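Local coordinates for protein CSP3 (Bacillus subtilis, PDB 5FIG) that stores copper in the bacterial cytosol, binding Cu(I) with high capacity and thereby protecting the cell against copper toxicity, at the interface of chains A and B and the interface of chains A and C. Sequence-based numbering; all coordinates share one arbitrary frame. Chains: chain A/B/C, CSP3.

Contact 1: the interface of chains A and B. Residues chain A 23, 36, 39-40, 43; chain B 23-24, 27.
A:Arg43 sets its guanidinium NH1 over one face of the B:Phe23 ring, 3.8 Å from the ring centroid, a cation-pi contact. The guanidinium does not lie flat on the ring: the two planes are 71° apart, and NH1 rides off-centre. With CG anti to the backbone N (chi1 175°) and the chain extended as far as NE, the side chain of A:Arg43 runs past the ring in the opposite direction, its CD 3.9 Å from CZ of B:Phe23. Against the opposite face, toward the rim, lies CD1 of B:Leu27 from the same chain, while the ring's edge meets the edge of A:Phe23, CE1 to CE1 at 4.0 Å. With B:Phe23 cut back to an alanine, NH1 of A:Arg43 would probably lose its aromatic face and a gap would open beside CE1 of A:Phe23. B:Leu27 spreads both methyls against A:Ile39, with CD1 3.7 Å from the branch methyl CG2 and CD2 3.7 Å from CD1 of A:Ile39. Next to them, A:Arg40 bends at chi3 (74°), and CG2 of B:Thr24 sits over the centre of its guanidinium, 3.7 Å from CZ. The patch joins A:Phe23 of helix 6-27 and the beginning of helix 36-57 in chain A to the end of helix 6-26 in chain B and the residue just after it, B:Leu27, and two-fold symmetry repeats it with the chains exchanged.

Contact 2: the interface of chains A and C. Residues chain A 51, 54; chain C 43, 47.
A:Lys54 reaches across to C:Asp47 and C:Arg43 in a small patch between copies of helix 36-57. From CB, the chain leaves with CG anti to the backbone N (chi1 -175°), which directs it toward chain C. CG passes the guanidinium nitrogen NH2 of C:Arg43 at 3.9 Å. CD comes nearer, 3.5 Å from that same NH2, and also lies 3.8 Å from the carboxylate oxygen OD2 of C:Asp47, so this methylene touches both residues of chain C, at a corner between their two directions. The chain bends about the CG-CD bond (chi3 -36°), drawing CE away from the guanidinium; CE is 4.1 Å from OD2, and only the last step brings NZ close to it. The ammonium NZ ends 3.4 Å from OD2 of C:Asp47, forming a long salt bridge whose hydrogen bond is weak. C:Arg43 arrives extended from CG to NE and meets the aliphatic middle of the lysine rather than its tip. The two cationic ends remain 4.5 Å apart, NZ to NH2, and the carboxylate beside them probably offsets part of their mutual repulsion. A:Leu51, one helical turn before A:Lys54, contributes a looser apolar flank. Its CD1 methyl faces the methylene of C:Asp47 rather than the carboxylate, with CD1 of A:Leu51 4.3 Å from CB of C:Asp47.

Contact 1: the interface of chains A and B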
ATOM      1  N   PHE A  23      -1.952  -9.006 -14.704  1.00 17.17           N
ATOM      2  CA  PHE A  23      -2.671  -7.732 -14.873  1.00 17.79           C
ATOM      3  C   PHE A  23      -2.277  -6.995 -16.148  1.00 19.40           C
ATOM      4  O   PHE A  23      -3.135  -6.647 -16.945  1.00 20.62           O
ATOM      5  CB  PHE A  23      -2.386  -6.885 -13.633  1.00 16.64           C
ATOM      6  CG  PHE A  23      -2.961  -5.478 -13.679  1.00 17.37           C
ATOM      7  CD1 PHE A  23      -4.239  -5.223 -13.211  1.00 17.46           C
ATOM      8  CD2 PHE A  23      -2.189  -4.408 -14.133  1.00 18.18           C
ATOM      9  CE1 PHE A  23      -4.750  -3.914 -13.189  1.00 18.46           C
ATOM     10  CE2 PHE A  23      -2.685  -3.118 -14.124  1.00 19.16           C
ATOM     11  CZ  PHE A  23      -3.989  -2.869 -13.673  1.00 19.29           C
ATOM     12  N   SER A  36     -12.015  -9.195 -17.437  1.00 29.73           N
ATOM     13  CA  SER A  36     -12.137  -8.101 -16.490  1.00 29.02           C
ATOM     14  C   SER A  36     -12.112  -8.580 -15.041  1.00 27.08           C
ATOM     15  O   SER A  36     -11.512  -7.905 -14.181  1.00 25.72           O
ATOM     16  CB  SER A  36     -13.371  -7.244 -16.790  1.00 31.26           C
ATOM     17  OG  SER A  36     -14.533  -7.918 -16.399  1.00 32.18           O
ATOM     18  N   ILE A  39      -8.525  -9.192 -14.089  1.00 21.84           N
ATOM     19  CA  ILE A  39      -7.809  -7.932 -13.925  1.00 21.16           C
ATOM     20  C   ILE A  39      -8.116  -7.318 -12.559  1.00 20.32           C
ATOM     21  O   ILE A  39      -7.196  -6.948 -11.812  1.00 18.80           O
ATOM     22  CB  ILE A  39      -8.118  -6.965 -15.072  1.00 22.81           C
ATOM     23  CG1 ILE A  39      -7.470  -7.477 -16.369  1.00 23.45           C
ATOM     24  CG2 ILE A  39      -7.613  -5.550 -14.772  1.00 22.69           C
ATOM     25  CD1 ILE A  39      -8.121  -6.939 -17.611  1.00 25.64           C
ATOM     26  N   ARG A  40      -9.390  -7.288 -12.185  1.00 21.31           N
ATOM     27  CA  ARG A  40      -9.779  -6.830 -10.865  1.00 21.31           C
ATOM     28  C   ARG A  40      -9.160  -7.606  -9.719  1.00 19.59           C
ATOM     29  O   ARG A  40      -8.630  -7.019  -8.747  1.00 18.65           O
ATOM     30  CB  ARG A  40     -11.301  -6.874 -10.716  1.00 23.40           C
ATOM     31  CG  ARG A  40     -11.957  -5.787 -11.503  1.00 26.04           C
ATOM     32  CD  ARG A  40     -13.477  -5.972 -11.423  1.00 28.58           C
ATOM     33  NE  ARG A  40     -13.954  -5.573 -10.105  1.00 29.64           N
ATOM     34  CZ  ARG A  40     -15.234  -5.566  -9.743  1.00 32.44           C
ATOM     35  NH1 ARG A  40     -16.183  -5.969 -10.586  1.00 35.16           N
ATOM     36  NH2 ARG A  40     -15.568  -5.165  -8.515  1.00 33.18           N
ATOM     37  N   ARG A  43      -5.337  -7.134  -9.269  1.00 16.66           N
ATOM     38  CA  ARG A  43      -4.995  -5.928  -8.519  1.00 16.37           C
ATOM     39  C   ARG A  43      -5.146  -6.157  -7.021  1.00 15.88           C
ATOM     40  O   ARG A  43      -4.258  -5.850  -6.234  1.00 14.87           O
ATOM     41  CB  ARG A  43      -5.848  -4.740  -8.979  1.00 17.61           C
ATOM     42  CG  ARG A  43      -5.622  -3.505  -8.160  1.00 17.64           C
ATOM     43  CD  ARG A  43      -6.611  -2.424  -8.519  1.00 19.12           C
ATOM     44  NE  ARG A  43      -6.330  -1.178  -7.801  1.00 19.40           N
ATOM     45  CZ  ARG A  43      -7.097  -0.119  -7.814  1.00 21.04           C
ATOM     46  NH1 ARG A  43      -8.196  -0.073  -8.561  1.00 22.40           N
ATOM     47  NH2 ARG A  43      -6.716   0.961  -7.130  1.00 21.50           N
TER
ATOM     48  N   PHE B  23     -12.052   2.812 -13.122  1.00 27.90           N
ATOM     49  CA  PHE B  23     -11.353   1.523 -13.336  1.00 28.33           C
ATOM     50  C   PHE B  23     -12.347   0.371 -13.502  1.00 30.83           C
ATOM     51  O   PHE B  23     -12.321  -0.346 -14.497  1.00 32.87           O
ATOM     52  CB  PHE B  23     -10.422   1.299 -12.146  1.00 26.04           C
ATOM     53  CG  PHE B  23      -9.717  -0.023 -12.134  1.00 26.53           C
ATOM     54  CD1 PHE B  23      -8.460  -0.157 -12.724  1.00 26.26           C
ATOM     55  CD2 PHE B  23     -10.260  -1.120 -11.455  1.00 27.32           C
ATOM     56  CE1 PHE B  23      -7.807  -1.385 -12.721  1.00 27.06           C
ATOM     57  CE2 PHE B  23      -9.587  -2.339 -11.414  1.00 28.06           C
ATOM     58  CZ  PHE B  23      -8.351  -2.459 -12.046  1.00 27.94           C
ATOM     59  N   THR B  24     -13.245   0.220 -12.537  1.00 31.42           N
ATOM     60  CA  THR B  24     -14.256  -0.837 -12.569  1.00 34.05           C
ATOM     61  C   THR B  24     -15.233  -0.710 -13.748  1.00 36.42           C
ATOM     62  O   THR B  24     -15.541  -1.706 -14.419  1.00 38.63           O
ATOM     63  CB  THR B  24     -15.027  -0.905 -11.232  1.00 34.06           C
ATOM     64  OG1 THR B  24     -14.076  -0.975 -10.182  1.00 32.83           O
ATOM     65  CG2 THR B  24     -15.883  -2.146 -11.134  1.00 36.69           C
ATOM     66  N   LEU B  27     -13.508  -1.545 -17.087  1.00 39.10           N
ATOM     67  CA  LEU B  27     -13.351  -3.000 -17.232  1.00 40.99           C
ATOM     68  C   LEU B  27     -14.653  -3.679 -17.622  1.00 43.99           C
ATOM     69  O   LEU B  27     -14.608  -4.716 -18.279  1.00 46.60           O
ATOM     70  CB  LEU B  27     -12.741  -3.619 -15.960  1.00 39.28           C
ATOM     71  CG  LEU B  27     -11.247  -3.316 -15.891  1.00 37.39           C
ATOM     72  CD1 LEU B  27     -10.687  -3.525 -14.494  1.00 35.46           C
ATOM     73  CD2 LEU B  27     -10.460  -4.148 -16.895  1.00 39.43           C
TER

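Contact 2: the interface of chains A and C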
ATOM      1  N   LEU A  51       0.758  -6.331   1.505  1.00 13.27           N
ATOM      2  CA  LEU A  51       0.417  -6.088   2.899  1.00 13.76           C
ATOM      3  C   LEU A  51       0.787  -7.239   3.838  1.00 13.10           C
ATOM      4  O   LEU A  51       1.243  -7.025   4.997  1.00 13.50           O
ATOM      5  CB  LEU A  51      -1.090  -5.803   3.044  1.00 14.87           C
ATOM      6  CG  LEU A  51      -1.574  -5.446   4.476  1.00 16.50           C
ATOM      7  CD1 LEU A  51      -1.114  -4.076   4.835  1.00 17.95           C
ATOM      8  CD2 LEU A  51      -3.105  -5.502   4.571  1.00 17.75           C
ATOM      9  N   LYS A  54       4.484  -7.185   4.466  1.00 12.41           N
ATOM     10  CA  LYS A  54       4.811  -6.177   5.452  1.00 13.76           C
ATOM     11  C   LYS A  54       4.435  -6.607   6.868  1.00 13.95           C
ATOM     12  O   LYS A  54       5.210  -6.396   7.794  1.00 14.76           O
ATOM     13  CB  LYS A  54       4.098  -4.883   5.090  1.00 14.66           C
ATOM     14  CG  LYS A  54       4.446  -3.727   5.968  1.00 16.65           C
ATOM     15  CD  LYS A  54       3.551  -2.509   5.787  1.00 17.96           C
ATOM     16  CE  LYS A  54       3.083  -2.254   4.357  1.00 18.05           C
ATOM     17  NZ  LYS A  54       2.491  -0.893   4.280  1.00 19.47           N
TER
ATOM     18  N   ARG C  43       0.346   1.937  13.225  1.00 18.73           N
ATOM     19  CA  ARG C  43       0.751   1.638  11.864  1.00 18.16           C
ATOM     20  C   ARG C  43      -0.181   0.632  11.210  1.00 17.58           C
ATOM     21  O   ARG C  43      -0.658   0.835  10.081  1.00 16.37           O
ATOM     22  CB  ARG C  43       2.202   1.144  11.811  1.00 19.00           C
ATOM     23  CG  ARG C  43       2.610   0.814  10.390  1.00 18.32           C
ATOM     24  CD  ARG C  43       4.019   0.319  10.277  1.00 19.50           C
ATOM     25  NE  ARG C  43       4.417   0.175   8.864  1.00 19.15           N
ATOM     26  CZ  ARG C  43       5.619  -0.198   8.456  1.00 20.23           C
ATOM     27  NH1 ARG C  43       6.571  -0.526   9.339  1.00 21.78           N
ATOM     28  NH2 ARG C  43       5.874  -0.306   7.147  1.00 20.15           N
ATOM     29  N   ASP C  47      -2.956   1.280   8.155  1.00 16.51           N
ATOM     30  CA  ASP C  47      -2.786   0.509   6.897  1.00 16.70           C
ATOM     31  C   ASP C  47      -4.065  -0.243   6.546  1.00 16.24           C
ATOM     32  O   ASP C  47      -4.481  -0.216   5.382  1.00 15.63           O
ATOM     33  CB  ASP C  47      -1.586  -0.426   6.964  1.00 18.04           C
ATOM     34  CG  ASP C  47      -0.234   0.324   6.934  1.00 19.46           C
ATOM     35  OD1 ASP C  47      -0.157   1.603   6.804  1.00 20.78           O
ATOM     36  OD2 ASP C  47       0.781  -0.374   7.157  1.00 20.54           O
TER

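Contacts 1 and 2 are centred about 23 Å apart, measured between the centres of their C-alpha atoms. Helix 36-57 of chain A serves both: its first turns face chain B in contact 1, and its later turns face chain C in contact 2. The same position serves as A:Arg43 in contact 1 and as C:Arg43 in contact 2, so one sequence position can take part in both kinds of interface. Each interface has two-fold symmetry. Together they connect one subunit to two neighbours within the deposited four-chain assembly, consistent with a tetramer, although the coordinates alone do not establish its state in solution.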